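Local coordinates for insecticidal Delta-Endotoxin Cry8Ea1 (PDB 3EB7), which kills larvae of the scarab beetle Holotrichia parallela, probably by binding to midgut cells and opening pores in their membrane, as related three-domain Cry toxins do, at residues T16-L21 / H434-R439; N60-I63 / A67-K70; Q200-N205 / S255-A260; T281-Y286 / V364-I369; S463-G468 / P475-S480. One frame throughout, in Å; residues are numbered along the deposited sequence.

Contact 1: residues T16-L21 / H434-R439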
# COMPACT_ATOMS: atom_id res chain seq x y z
N THR A 16 -12.24 2.46 1.75
CA THR A 16 -13.57 2.05 2.20
C THR A 16 -13.54 0.65 2.82
O THR A 16 -14.10 0.43 3.89
CB THR A 16 -14.56 2.01 1.03
OG1 THR A 16 -14.69 3.32 0.50
CG2 THR A 16 -15.92 1.56 1.53
N ILE A 17 -12.95 -0.29 2.11
CA ILE A 17 -12.81 -1.67 2.59
C ILE A 17 -11.99 -1.76 3.91
O ILE A 17 -12.35 -2.50 4.82
CB ILE A 17 -12.26 -2.59 1.49
CG1 ILE A 17 -13.31 -2.75 0.39
CG2 ILE A 17 -11.85 -3.92 2.06
CD1 ILE A 17 -12.70 -2.95 -1.00
N LEU A 18 -10.92 -0.98 4.01
CA LEU A 18 -10.10 -0.99 5.19
C LEU A 18 -10.94 -0.62 6.42
O LEU A 18 -10.70 -1.13 7.51
CB LEU A 18 -8.91 -0.03 5.00
CG LEU A 18 -7.43 -0.39 5.22
CD1 LEU A 18 -7.10 -1.85 5.19
CD2 LEU A 18 -6.55 0.38 4.24
N GLY A 19 -11.95 0.24 6.23
CA GLY A 19 -12.84 0.67 7.32
C GLY A 19 -13.87 -0.37 7.75
O GLY A 19 -14.43 -0.28 8.86
N LYS A 20 -14.12 -1.35 6.88
CA LYS A 20 -15.06 -2.45 7.18
C LYS A 20 -14.40 -3.83 7.37
O LYS A 20 -15.08 -4.86 7.43
CB LYS A 20 -16.10 -2.56 6.05
CG LYS A 20 -17.02 -1.34 5.80
CD LYS A 20 -17.74 -0.85 7.04
CE LYS A 20 -18.59 0.42 6.76
NZ LYS A 20 -19.73 0.13 5.85
N LEU A 21 -13.07 -3.88 7.42
CA LEU A 21 -12.36 -5.16 7.45
C LEU A 21 -12.81 -6.03 8.63
O LEU A 21 -12.85 -5.58 9.76
CB LEU A 21 -10.84 -4.91 7.45
CG LEU A 21 -9.94 -5.75 6.55
CD1 LEU A 21 -10.45 -5.85 5.12
CD2 LEU A 21 -8.55 -5.15 6.56
N HIS A 434 1.39 5.01 3.66
CA HIS A 434 -0.08 4.92 3.72
C HIS A 434 -0.68 5.31 5.09
O HIS A 434 -0.11 5.00 6.18
CB HIS A 434 -0.55 3.51 3.27
CG HIS A 434 -2.00 3.44 2.89
ND1 HIS A 434 -3.01 3.23 3.80
CD2 HIS A 434 -2.61 3.55 1.68
CE1 HIS A 434 -4.17 3.25 3.18
NE2 HIS A 434 -3.96 3.43 1.89
N ARG A 435 -1.83 5.99 5.02
CA ARG A 435 -2.59 6.38 6.21
C ARG A 435 -2.86 5.21 7.16
O ARG A 435 -2.83 5.40 8.36
CB ARG A 435 -3.92 7.04 5.78
CG ARG A 435 -4.85 7.50 6.92
CD ARG A 435 -4.38 8.80 7.58
NE ARG A 435 -5.38 9.40 8.49
CZ ARG A 435 -6.43 10.15 8.11
NH1 ARG A 435 -6.68 10.40 6.84
NH2 ARG A 435 -7.27 10.63 9.04
N SER A 436 -3.11 4.00 6.66
CA SER A 436 -3.43 2.84 7.56
C SER A 436 -2.31 2.45 8.53
O SER A 436 -2.53 1.75 9.48
CB SER A 436 -3.83 1.59 6.75
OG SER A 436 -2.82 1.26 5.81
N ALA A 437 -1.09 2.91 8.24
CA ALA A 437 0.07 2.57 9.02
C ALA A 437 0.26 3.62 10.14
O ALA A 437 0.74 4.71 9.91
CB ALA A 437 1.27 2.50 8.10
N ASP A 438 -0.12 3.26 11.35
CA ASP A 438 -0.22 4.23 12.41
C ASP A 438 1.15 4.60 12.99
O ASP A 438 2.14 3.94 12.71
CB ASP A 438 -1.25 3.79 13.49
CG ASP A 438 -0.77 2.62 14.38
OD1 ASP A 438 0.39 2.15 14.29
OD2 ASP A 438 -1.58 2.18 15.21
N ARG A 439 1.15 5.64 13.80
CA ARG A 439 2.34 6.20 14.44
C ARG A 439 2.69 5.59 15.79
O ARG A 439 3.79 5.80 16.30
CB ARG A 439 2.10 7.69 14.64
CG ARG A 439 1.98 8.46 13.34
CD ARG A 439 1.97 9.97 13.66
NE ARG A 439 2.27 10.65 12.44
CZ ARG A 439 3.45 11.13 12.11
NH1 ARG A 439 4.45 11.08 12.97
NH2 ARG A 439 3.61 11.69 10.91
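His434, the last residue of strand 427-434, meets Leu18 of helix 2-20 at the start of a type I turn that runs to Ala437. Its CE1 lies 3.9 Å from Leu18 CD2, the methyl coming in obliquely to the imidazole, and the two side chains run past one another in opposite senses. The ring is held from its own segment: the backbone N of Ser436 donates to His434 ND1 over 3.0 Å in a nearly straight bond (169°), although that donor stands 23° out of the ring plane. An imidazole suits this place because it offers a polar nitrogen to the turn and a ring carbon, CE1, to leucine. The contact joins the N-terminal helical domain to the domain that follows it in three-domain Cry toxins, through a single leucine branch against the end of a strand and the turn after it. Two residues on, Ser436 turns its CB to the same methyl, 3.9 Å from Leu18 CD2. Ser436 OG sits between backbone N and carbonyl carbon (chi1 55°), which brings it to 2.8 Å from His434 ND1, a hydrogen bond of undecided direction; OG also bonds to the backbone N of Leu238. Ala437 N closes the turn on His434 O at 3.1 Å.

Contact 2: residues N60-I63 / A67-K70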
# COMPACT_ATOMS: atom_id res chain seq x y z
N ASN A 60 2.13 1.52 -22.58
CA ASN A 60 2.15 1.86 -23.99
C ASN A 60 1.82 0.65 -24.86
O ASN A 60 2.46 0.44 -25.89
CB ASN A 60 3.50 2.47 -24.37
CG ASN A 60 3.43 3.38 -25.61
OD1 ASN A 60 2.34 3.83 -26.02
ND2 ASN A 60 4.59 3.64 -26.22
N GLN A 61 0.84 -0.14 -24.43
CA GLN A 61 0.27 -1.20 -25.25
C GLN A 61 -1.24 -0.98 -25.36
O GLN A 61 -1.85 -0.32 -24.52
CB GLN A 61 0.54 -2.60 -24.68
CG GLN A 61 2.01 -2.92 -24.38
CD GLN A 61 2.86 -3.25 -25.61
OE1 GLN A 61 4.09 -3.32 -25.51
NE2 GLN A 61 2.22 -3.48 -26.76
N LYS A 62 -1.83 -1.52 -26.42
CA LYS A 62 -3.24 -1.32 -26.74
C LYS A 62 -3.89 -2.67 -26.57
O LYS A 62 -3.36 -3.66 -27.06
CB LYS A 62 -3.35 -0.85 -28.21
CG LYS A 62 -4.49 0.09 -28.52
CD LYS A 62 -5.07 -0.22 -29.92
CE LYS A 62 -6.55 0.20 -30.00
NZ LYS A 62 -7.43 -0.80 -30.73
N ILE A 63 -5.02 -2.73 -25.86
CA ILE A 63 -5.79 -3.97 -25.74
C ILE A 63 -6.52 -4.13 -27.07
O ILE A 63 -7.01 -3.14 -27.60
CB ILE A 63 -6.80 -3.97 -24.53
CG1 ILE A 63 -6.03 -3.86 -23.19
CG2 ILE A 63 -7.65 -5.26 -24.51
CD1 ILE A 63 -6.86 -3.31 -22.00
N ALA A 67 -11.13 -8.02 -27.31
CA ALA A 67 -10.92 -8.23 -25.86
C ALA A 67 -11.49 -7.07 -25.02
O ALA A 67 -12.09 -7.30 -23.98
CB ALA A 67 -9.44 -8.48 -25.54
N ARG A 68 -11.30 -5.83 -25.48
CA ARG A 68 -11.87 -4.69 -24.77
C ARG A 68 -13.41 -4.72 -24.77
O ARG A 68 -14.05 -4.59 -23.68
CB ARG A 68 -11.38 -3.36 -25.36
CG ARG A 68 -12.01 -2.13 -24.68
CD ARG A 68 -11.63 -0.79 -25.35
NE ARG A 68 -10.30 -0.83 -25.95
CZ ARG A 68 -9.17 -0.46 -25.34
NH1 ARG A 68 -9.17 0.04 -24.10
NH2 ARG A 68 -8.03 -0.55 -26.02
N ALA A 69 -13.99 -4.88 -25.96
CA ALA A 69 -15.46 -4.88 -26.15
C ALA A 69 -16.15 -5.90 -25.26
O ALA A 69 -17.16 -5.57 -24.61
CB ALA A 69 -15.83 -5.13 -27.60
N LYS A 70 -15.62 -7.12 -25.23
CA LYS A 70 -16.19 -8.21 -24.43
C LYS A 70 -16.12 -7.97 -22.92
O LYS A 70 -17.13 -8.09 -22.23
CB LYS A 70 -15.52 -9.52 -24.79
CG LYS A 70 -16.26 -10.74 -24.36
CD LYS A 70 -15.58 -11.97 -25.01
CE LYS A 70 -15.90 -13.25 -24.22
NZ LYS A 70 -15.39 -14.50 -24.89
O HOH W 1 -9.48 -0.49 -28.58
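Ile63 and Ala67 make the apolar part of this contact: CG2 of the isoleucine lies 3.8 Å from the CB of Ala67, and at the same distance from the backbone N of Arg68. That methyl is the branch anti to the backbone N, while CG1 stands beside the N (chi1 -63°). A small alanine lets the loop lie close to the helix, and the branched isoleucine fills the angle between them, also touching Met52 of helix 47-59 and Pro131 and Leu132 of a neighbouring loop.

The polar part belongs to Arg68. Its chain is extended over the first two torsions and then bends at chi3 (-31°), which turns the guanidinium back over the loop, so that Ile63 CB lies over one of its faces, 3.9 Å from Arg68 NH2. Arg68 NH2 also reaches the carbonyl O of Ile63 at 3.2 Å, a weak bond with an angle of only 122°; its strong partner is Glu56, whose carboxylate forms a salt bridge with NH2 and also accepts from the backbone N of Ile63. The segments belong to a helical hairpin of the N-terminal domain, in which residues 60-63 link helix 47-59 to helix 65-93 and Asn60, with positive phi, leaves the first helix.

Water supplies the third kind of link. One molecule accepts from Arg68 NE at 2.8 Å and from Lys62 NZ at 3.0 Å, bridging two cationic side chains whose ends, Lys62 NZ and Arg68 NH2, stay 4.8 Å apart. Lysine suits this exposed position, where its long chain can lie beside the arginine while Glu56 probably offsets part of the joint charge.

Contact 3: residues Q200-N205 / S255-A260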
# COMPACT_ATOMS: atom_id res chain seq x y z
N GLN A 200 13.03 6.56 -19.08
CA GLN A 200 12.55 5.22 -18.80
C GLN A 200 12.40 4.97 -17.30
O GLN A 200 11.44 4.37 -16.87
CB GLN A 200 13.50 4.22 -19.40
CG GLN A 200 13.38 4.15 -20.94
CD GLN A 200 14.51 3.36 -21.57
OE1 GLN A 200 15.61 3.30 -21.04
NE2 GLN A 200 14.24 2.77 -22.72
N TRP A 201 13.34 5.45 -16.49
CA TRP A 201 13.18 5.29 -15.05
C TRP A 201 11.85 5.94 -14.54
O TRP A 201 11.12 5.33 -13.77
CB TRP A 201 14.41 5.79 -14.29
CG TRP A 201 14.28 5.39 -12.86
CD1 TRP A 201 14.76 4.26 -12.27
CD2 TRP A 201 13.60 6.13 -11.83
NE1 TRP A 201 14.40 4.24 -10.95
CE2 TRP A 201 13.71 5.39 -10.65
CE3 TRP A 201 12.91 7.36 -11.80
CZ2 TRP A 201 13.15 5.81 -9.44
CZ3 TRP A 201 12.34 7.79 -10.60
CH2 TRP A 201 12.47 7.02 -9.44
N VAL A 202 11.56 7.16 -14.98
CA VAL A 202 10.28 7.85 -14.62
C VAL A 202 9.05 6.97 -14.94
O VAL A 202 8.14 6.84 -14.11
CB VAL A 202 10.18 9.25 -15.29
CG1 VAL A 202 8.82 9.92 -15.01
CG2 VAL A 202 11.30 10.13 -14.83
N GLU A 203 9.07 6.34 -16.11
CA GLU A 203 7.99 5.46 -16.56
C GLU A 203 7.86 4.21 -15.71
O GLU A 203 6.77 3.80 -15.30
CB GLU A 203 8.21 5.09 -18.04
CG GLU A 203 8.20 6.34 -18.94
CD GLU A 203 8.76 6.12 -20.37
OE1 GLU A 203 8.61 7.04 -21.18
OE2 GLU A 203 9.33 5.06 -20.69
N TYR A 204 9.02 3.62 -15.42
CA TYR A 204 9.09 2.39 -14.65
C TYR A 204 8.57 2.66 -13.23
O TYR A 204 7.74 1.94 -12.70
CB TYR A 204 10.58 1.97 -14.67
CG TYR A 204 10.99 0.85 -13.76
CD1 TYR A 204 11.36 1.11 -12.43
CD2 TYR A 204 11.01 -0.47 -14.21
CE1 TYR A 204 11.77 0.08 -11.58
CE2 TYR A 204 11.41 -1.50 -13.40
CZ TYR A 204 11.80 -1.23 -12.08
OH TYR A 204 12.20 -2.30 -11.26
N ASN A 205 9.07 3.72 -12.61
CA ASN A 205 8.62 4.10 -11.29
C ASN A 205 7.14 4.54 -11.21
O ASN A 205 6.50 4.33 -10.20
CB ASN A 205 9.54 5.17 -10.76
CG ASN A 205 9.16 5.58 -9.39
OD1 ASN A 205 9.29 4.79 -8.44
ND2 ASN A 205 8.62 6.80 -9.26
N SER A 255 13.40 18.74 -20.80
CA SER A 255 13.10 17.95 -19.61
C SER A 255 14.35 17.69 -18.77
O SER A 255 15.47 17.60 -19.31
CB SER A 255 12.41 16.66 -19.96
OG SER A 255 11.39 16.89 -20.90
N TRP A 256 14.16 17.58 -17.47
CA TRP A 256 15.29 17.39 -16.56
C TRP A 256 16.11 16.15 -16.95
O TRP A 256 17.34 16.14 -16.82
CB TRP A 256 14.81 17.34 -15.08
CG TRP A 256 13.99 16.12 -14.73
CD1 TRP A 256 12.63 16.01 -14.75
CD2 TRP A 256 14.50 14.84 -14.32
NE1 TRP A 256 12.25 14.75 -14.33
CE2 TRP A 256 13.38 14.01 -14.07
CE3 TRP A 256 15.80 14.33 -14.11
CZ2 TRP A 256 13.51 12.69 -13.67
CZ3 TRP A 256 15.94 13.03 -13.71
CH2 TRP A 256 14.80 12.22 -13.46
N TYR A 257 15.42 15.14 -17.48
CA TYR A 257 16.00 13.84 -17.82
C TYR A 257 16.64 13.76 -19.19
O TYR A 257 17.06 12.70 -19.63
CB TYR A 257 14.94 12.74 -17.66
CG TYR A 257 13.65 12.92 -18.45
CD1 TYR A 257 13.65 13.12 -19.83
CD2 TYR A 257 12.42 12.79 -17.81
CE1 TYR A 257 12.48 13.23 -20.56
CE2 TYR A 257 11.23 12.92 -18.52
CZ TYR A 257 11.27 13.15 -19.88
OH TYR A 257 10.11 13.26 -20.57
N ASP A 258 16.70 14.90 -19.86
CA ASP A 258 17.40 15.02 -21.15
C ASP A 258 18.88 14.80 -20.95
O ASP A 258 19.56 14.31 -21.84
CB ASP A 258 17.23 16.44 -21.72
CG ASP A 258 15.89 16.65 -22.41
OD1 ASP A 258 15.13 15.66 -22.65
OD2 ASP A 258 15.61 17.85 -22.73
N SER A 259 19.40 15.24 -19.81
CA SER A 259 20.81 15.01 -19.52
C SER A 259 20.99 14.65 -18.05
O SER A 259 21.17 15.51 -17.21
CB SER A 259 21.65 16.20 -19.97
OG SER A 259 23.03 15.90 -19.88
N ALA A 260 20.90 13.36 -17.76
CA ALA A 260 20.78 12.88 -16.38
C ALA A 260 21.43 11.50 -16.30
O ALA A 260 21.71 10.93 -17.33
CB ALA A 260 19.34 12.81 -16.00
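Val202 meets two aromatic side chains with one methyl, CG2, which approaches Trp256 CZ2 at 3.6 Å and Tyr257 CD2 at 4.1 Å. The valine and tryptophan side chains meet at a slant, whereas the valine and tyrosine cross at about a right angle. In both cases the methyl comes in obliquely to the ring. CG2 stands anti to the carbonyl carbon, beside the backbone N, and this placing (chi1 176° for CG1) directs it at the loop. Valine suits the helix surface here, being short enough to admit two large rings and branched enough to touch both.

The aromatic pair is ordered within its own loop. Tyr257 CB lies 3.8 Å above the Trp256 plane, over the centre of the ring system, while Ser255 CB packs over one face of the phenol. The contact joins helix 198-220, the last long helix of the N-terminal bundle, to the loop that leads into helix 263-270, so the helical and following domains of the three-domain toxin fold are apposed here. Trp256 is also packed by Pro246, Pro425 and, on helix 263-270, Leu266 and Phe270, in keeping with its burial.

Behind the rings, the backbone N of Ser255 donates to Asp258 OD2 at 3.1 Å, meeting the carboxylate from well above its plane, and Asp258 N returns a bond to Ser255 O at 3.0 Å.

Contact 4: residues T281-Y286 / V364-I369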
# COMPACT_ATOMS: atom_id res chain seq x y z
N THR A 281 11.22 13.47 10.85
CA THR A 281 11.25 14.36 12.04
C THR A 281 11.81 15.77 11.78
O THR A 281 11.44 16.74 12.44
CB THR A 281 12.03 13.72 13.21
OG1 THR A 281 13.39 13.53 12.83
CG2 THR A 281 11.40 12.37 13.63
N ARG A 282 12.68 15.90 10.79
CA ARG A 282 13.25 17.20 10.50
C ARG A 282 13.77 17.23 9.08
O ARG A 282 14.25 16.21 8.58
CB ARG A 282 14.36 17.51 11.51
CG ARG A 282 14.70 18.98 11.63
CD ARG A 282 15.56 19.32 12.86
NE ARG A 282 15.72 20.78 12.97
CZ ARG A 282 14.83 21.60 13.52
NH1 ARG A 282 13.71 21.11 14.08
NH2 ARG A 282 15.06 22.92 13.53
N LEU A 283 13.64 18.38 8.41
CA LEU A 283 14.29 18.56 7.07
C LEU A 283 14.98 19.91 7.01
O LEU A 283 14.36 20.92 7.35
CB LEU A 283 13.21 18.58 6.00
CG LEU A 283 13.33 17.96 4.60
CD1 LEU A 283 12.64 18.89 3.66
CD2 LEU A 283 14.72 17.70 4.18
N SER A 284 16.24 19.95 6.59
CA SER A 284 16.90 21.24 6.29
C SER A 284 17.14 21.31 4.81
O SER A 284 17.69 20.39 4.27
CB SER A 284 18.27 21.40 6.98
OG SER A 284 18.13 21.39 8.37
N ILE A 285 16.74 22.42 4.17
CA ILE A 285 16.92 22.56 2.71
C ILE A 285 17.98 23.63 2.47
O ILE A 285 17.92 24.71 3.03
CB ILE A 285 15.58 22.93 2.02
CG1 ILE A 285 14.48 21.92 2.36
CG2 ILE A 285 15.75 23.16 0.49
CD1 ILE A 285 13.05 22.37 1.95
N TYR A 286 18.96 23.33 1.64
CA TYR A 286 20.04 24.24 1.31
C TYR A 286 19.77 24.80 -0.10
O TYR A 286 19.47 24.05 -1.04
CB TYR A 286 21.40 23.52 1.42
CG TYR A 286 21.67 23.04 2.84
CD1 TYR A 286 21.15 21.83 3.32
CD2 TYR A 286 22.41 23.81 3.72
CE1 TYR A 286 21.34 21.41 4.67
CE2 TYR A 286 22.63 23.41 5.04
CZ TYR A 286 22.09 22.22 5.52
OH TYR A 286 22.34 21.88 6.83
N VAL A 364 8.31 24.81 -2.53
CA VAL A 364 7.48 23.68 -2.06
C VAL A 364 6.56 24.11 -0.92
O VAL A 364 7.03 24.62 0.08
CB VAL A 364 8.32 22.43 -1.56
CG1 VAL A 364 7.39 21.26 -1.21
CG2 VAL A 364 9.34 22.01 -2.60
N VAL A 365 5.26 23.89 -1.07
CA VAL A 365 4.29 24.07 0.02
C VAL A 365 3.92 22.69 0.63
O VAL A 365 3.41 21.82 -0.08
CB VAL A 365 3.01 24.80 -0.48
CG1 VAL A 365 2.03 25.02 0.67
CG2 VAL A 365 3.38 26.16 -1.13
N PHE A 366 4.23 22.50 1.92
CA PHE A 366 3.87 21.28 2.64
C PHE A 366 2.63 21.53 3.53
O PHE A 366 2.71 22.28 4.53
CB PHE A 366 5.01 20.79 3.56
CG PHE A 366 6.41 20.77 2.91
CD1 PHE A 366 7.19 21.94 2.83
CD2 PHE A 366 6.97 19.56 2.45
CE1 PHE A 366 8.50 21.93 2.26
CE2 PHE A 366 8.28 19.52 1.91
CZ PHE A 366 9.05 20.70 1.82
N ASP A 367 1.52 20.88 3.21
CA ASP A 367 0.34 21.01 4.07
C ASP A 367 0.39 19.90 5.09
O ASP A 367 0.50 18.74 4.73
CB ASP A 367 -0.94 20.93 3.27
CG ASP A 367 -1.10 22.08 2.30
OD1 ASP A 367 -0.69 23.23 2.61
OD2 ASP A 367 -1.70 21.85 1.23
N ALA A 368 0.35 20.27 6.36
CA ALA A 368 0.56 19.32 7.42
C ALA A 368 -0.52 19.38 8.49
O ALA A 368 -1.12 20.44 8.76
CB ALA A 368 1.96 19.53 8.06
N ILE A 369 -0.76 18.22 9.09
CA ILE A 369 -1.61 18.09 10.26
C ILE A 369 -0.96 17.17 11.29
O ILE A 369 -0.23 16.24 10.95
CB ILE A 369 -3.04 17.58 9.87
CG1 ILE A 369 -4.02 17.71 11.03
CG2 ILE A 369 -3.00 16.11 9.35
CD1 ILE A 369 -5.46 17.49 10.58
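Strands 278-292 and 357-369 belong to different sheets, and across this contact their backbones stay far apart, the CA atoms of Ile285 and Val364 being 10.6 Å from each other and those of Leu283 and Phe366 11.6 Å. The gap is bridged by side chains. Phe366 reaches in from one side, and its outermost carbon, CZ, does the touching: Ile285 CD1 lies 4.3 Å from CZ, at the edge of the ring and near its plane, and Leu283 CD1 lies 4.4 Å from CZ, obliquely to the ring. Leucine and isoleucine, two residues apart on one strand, point inward together and present their terminal methyls side by side. On its own strand Phe366 is backed by Val364, whose CG1 sits 3.5 Å above one ring face, offset toward the rim; this should limit rotation of the ring. Phe336 adds an edge-to-face contact, and Ile334 of strand 330-335 touches the phenylalanine too, while Trp301 packs against both Leu283 and Ile285. A long flat residue suits the place because it can reach the side chains of the facing sheet without a polar group to bury. These are two of the three sheets packed round the apolar core of the beta-prism, the middle domain of three-domain Cry toxins.

Contact 5: residues S463-G468 / P475-S480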
# COMPACT_ATOMS: atom_id res chain seq x y z
N SER A 463 15.63 -7.51 4.14
CA SER A 463 16.66 -7.88 3.18
C SER A 463 16.23 -7.48 1.78
O SER A 463 15.05 -7.18 1.55
CB SER A 463 16.95 -9.38 3.26
OG SER A 463 17.36 -9.69 4.61
N ALA A 464 17.18 -7.42 0.86
CA ALA A 464 16.87 -6.96 -0.48
C ALA A 464 16.16 -8.09 -1.25
O ALA A 464 16.80 -8.92 -1.89
CB ALA A 464 18.14 -6.48 -1.19
N ASN A 465 14.84 -8.11 -1.13
CA ASN A 465 13.94 -9.01 -1.84
C ASN A 465 12.59 -8.27 -1.94
O ASN A 465 12.39 -7.28 -1.24
CB ASN A 465 13.82 -10.36 -1.08
CG ASN A 465 13.13 -10.21 0.29
OD1 ASN A 465 12.01 -9.70 0.39
ND2 ASN A 465 13.81 -10.66 1.35
N GLU A 466 11.67 -8.74 -2.78
CA GLU A 466 10.33 -8.14 -2.90
C GLU A 466 9.21 -9.10 -2.48
O GLU A 466 8.14 -9.14 -3.09
CB GLU A 466 10.08 -7.63 -4.33
CG GLU A 466 11.16 -6.66 -4.87
CD GLU A 466 11.22 -5.37 -4.08
OE1 GLU A 466 10.21 -5.04 -3.40
OE2 GLU A 466 12.25 -4.67 -4.13
N VAL A 467 9.48 -9.88 -1.43
CA VAL A 467 8.50 -10.78 -0.85
C VAL A 467 7.27 -9.99 -0.33
O VAL A 467 6.15 -10.51 -0.30
CB VAL A 467 9.14 -11.69 0.25
CG1 VAL A 467 8.06 -12.43 1.09
CG2 VAL A 467 10.11 -12.71 -0.40
N GLY A 468 7.50 -8.74 0.03
CA GLY A 468 6.46 -7.86 0.52
C GLY A 468 5.44 -7.44 -0.52
O GLY A 468 4.43 -6.85 -0.16
N PRO A 475 8.90 -7.89 4.80
CA PRO A 475 9.05 -8.81 5.94
C PRO A 475 10.45 -8.61 6.57
O PRO A 475 11.31 -7.96 5.96
CB PRO A 475 9.02 -10.18 5.27
CG PRO A 475 9.70 -9.92 3.89
CD PRO A 475 9.14 -8.55 3.49
N ILE A 476 10.70 -9.19 7.76
CA ILE A 476 12.07 -9.31 8.28
C ILE A 476 12.52 -10.76 8.01
O ILE A 476 11.75 -11.68 8.24
CB ILE A 476 12.20 -8.88 9.80
CG1 ILE A 476 11.76 -7.43 10.05
CG2 ILE A 476 13.63 -9.05 10.34
CD1 ILE A 476 12.34 -6.45 9.13
N SER A 477 13.75 -10.95 7.52
CA SER A 477 14.29 -12.27 7.12
C SER A 477 15.37 -12.79 8.07
O SER A 477 16.15 -12.01 8.59
CB SER A 477 14.91 -12.20 5.72
OG SER A 477 14.00 -11.59 4.80
N PHE A 478 15.42 -14.11 8.29
CA PHE A 478 16.54 -14.72 9.02
C PHE A 478 17.12 -15.88 8.22
O PHE A 478 16.38 -16.75 7.78
CB PHE A 478 16.11 -15.19 10.40
CG PHE A 478 15.46 -14.11 11.22
CD1 PHE A 478 14.08 -13.88 11.12
CD2 PHE A 478 16.21 -13.30 12.05
CE1 PHE A 478 13.48 -12.84 11.84
CE2 PHE A 478 15.61 -12.26 12.79
CZ PHE A 478 14.25 -12.03 12.69
N ASN A 479 18.43 -15.83 7.99
CA ASN A 479 19.18 -16.96 7.45
C ASN A 479 19.78 -17.80 8.57
O ASN A 479 20.32 -18.87 8.34
CB ASN A 479 20.29 -16.50 6.50
CG ASN A 479 19.75 -15.96 5.19
OD1 ASN A 479 20.10 -14.84 4.78
ND2 ASN A 479 18.92 -16.74 4.51
N SER A 480 19.64 -17.32 9.80
CA SER A 480 20.06 -18.02 11.01
C SER A 480 19.35 -17.38 12.17
O SER A 480 18.59 -16.44 11.99
CB SER A 480 21.59 -17.90 11.21
OG SER A 480 21.96 -16.54 11.41
O HOH W 2 13.39 -9.07 4.58
O HOH W 3 15.80 -8.98 7.20
O HOH W 4 18.35 -12.61 5.30
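Asn465 faces Pro475 and Ser477, and its side chain can be followed outward. From CB the chain turns to a CG placed between backbone N and carbonyl carbon (chi1 66°), which sends the amide back across its own loop. There Asn465 OD1 accepts from the backbone N of Val467 over 3.1 Å at 162°, the donor tilted 27° from the carbonyl plane; this is an Asx turn. Asn465 OD1 also lies 4.2 Å from Pro475 CG, the two side chains slanting across each other. Asn465 ND2 points to the strand, 3.6 Å from Ser477 OG. Asparagine suits the site because one short amide can hold the turn and face the strand. Next to it, Val467 crosses the proline ring at about a right angle, CB 4.1 Å from Pro475 CG, and Gly468, lacking a side chain, lets its backbone N approach the ring's CD. At the other end, water joins the segments: one molecule bonds Ser463 N, Pro475 O and Ser477 OG, and a second bonds Ser463 OG and Ser477 N. Strand 476-478 pairs with strand 578-588, whose Tyr579 packs on Asn465 and Val467. The arrangement is a loop folded against strand 476-478 of the C-terminal domain, a beta-sandwich of the galactose-binding-domain-like superfamily.

Overall arrangement
From the N terminus, helix 2-20 opens contact 1, which closes only at residues 434-439 after more than four hundred residues and so encloses contacts 2, 3 and 4. These follow in series: contact 2 closes a short turn between two helices of the N-terminal domain, contact 3 ties the last long helix of that domain to the next domain, and contact 4 joins two sheets within the middle domain. Contact 5 begins after contact 1 has closed and shuts a small loop in the C-terminal domain; none of the five cross. Contacts 1 and 3, with centres 33 Å apart, thus join the helical and middle domains at two separate places.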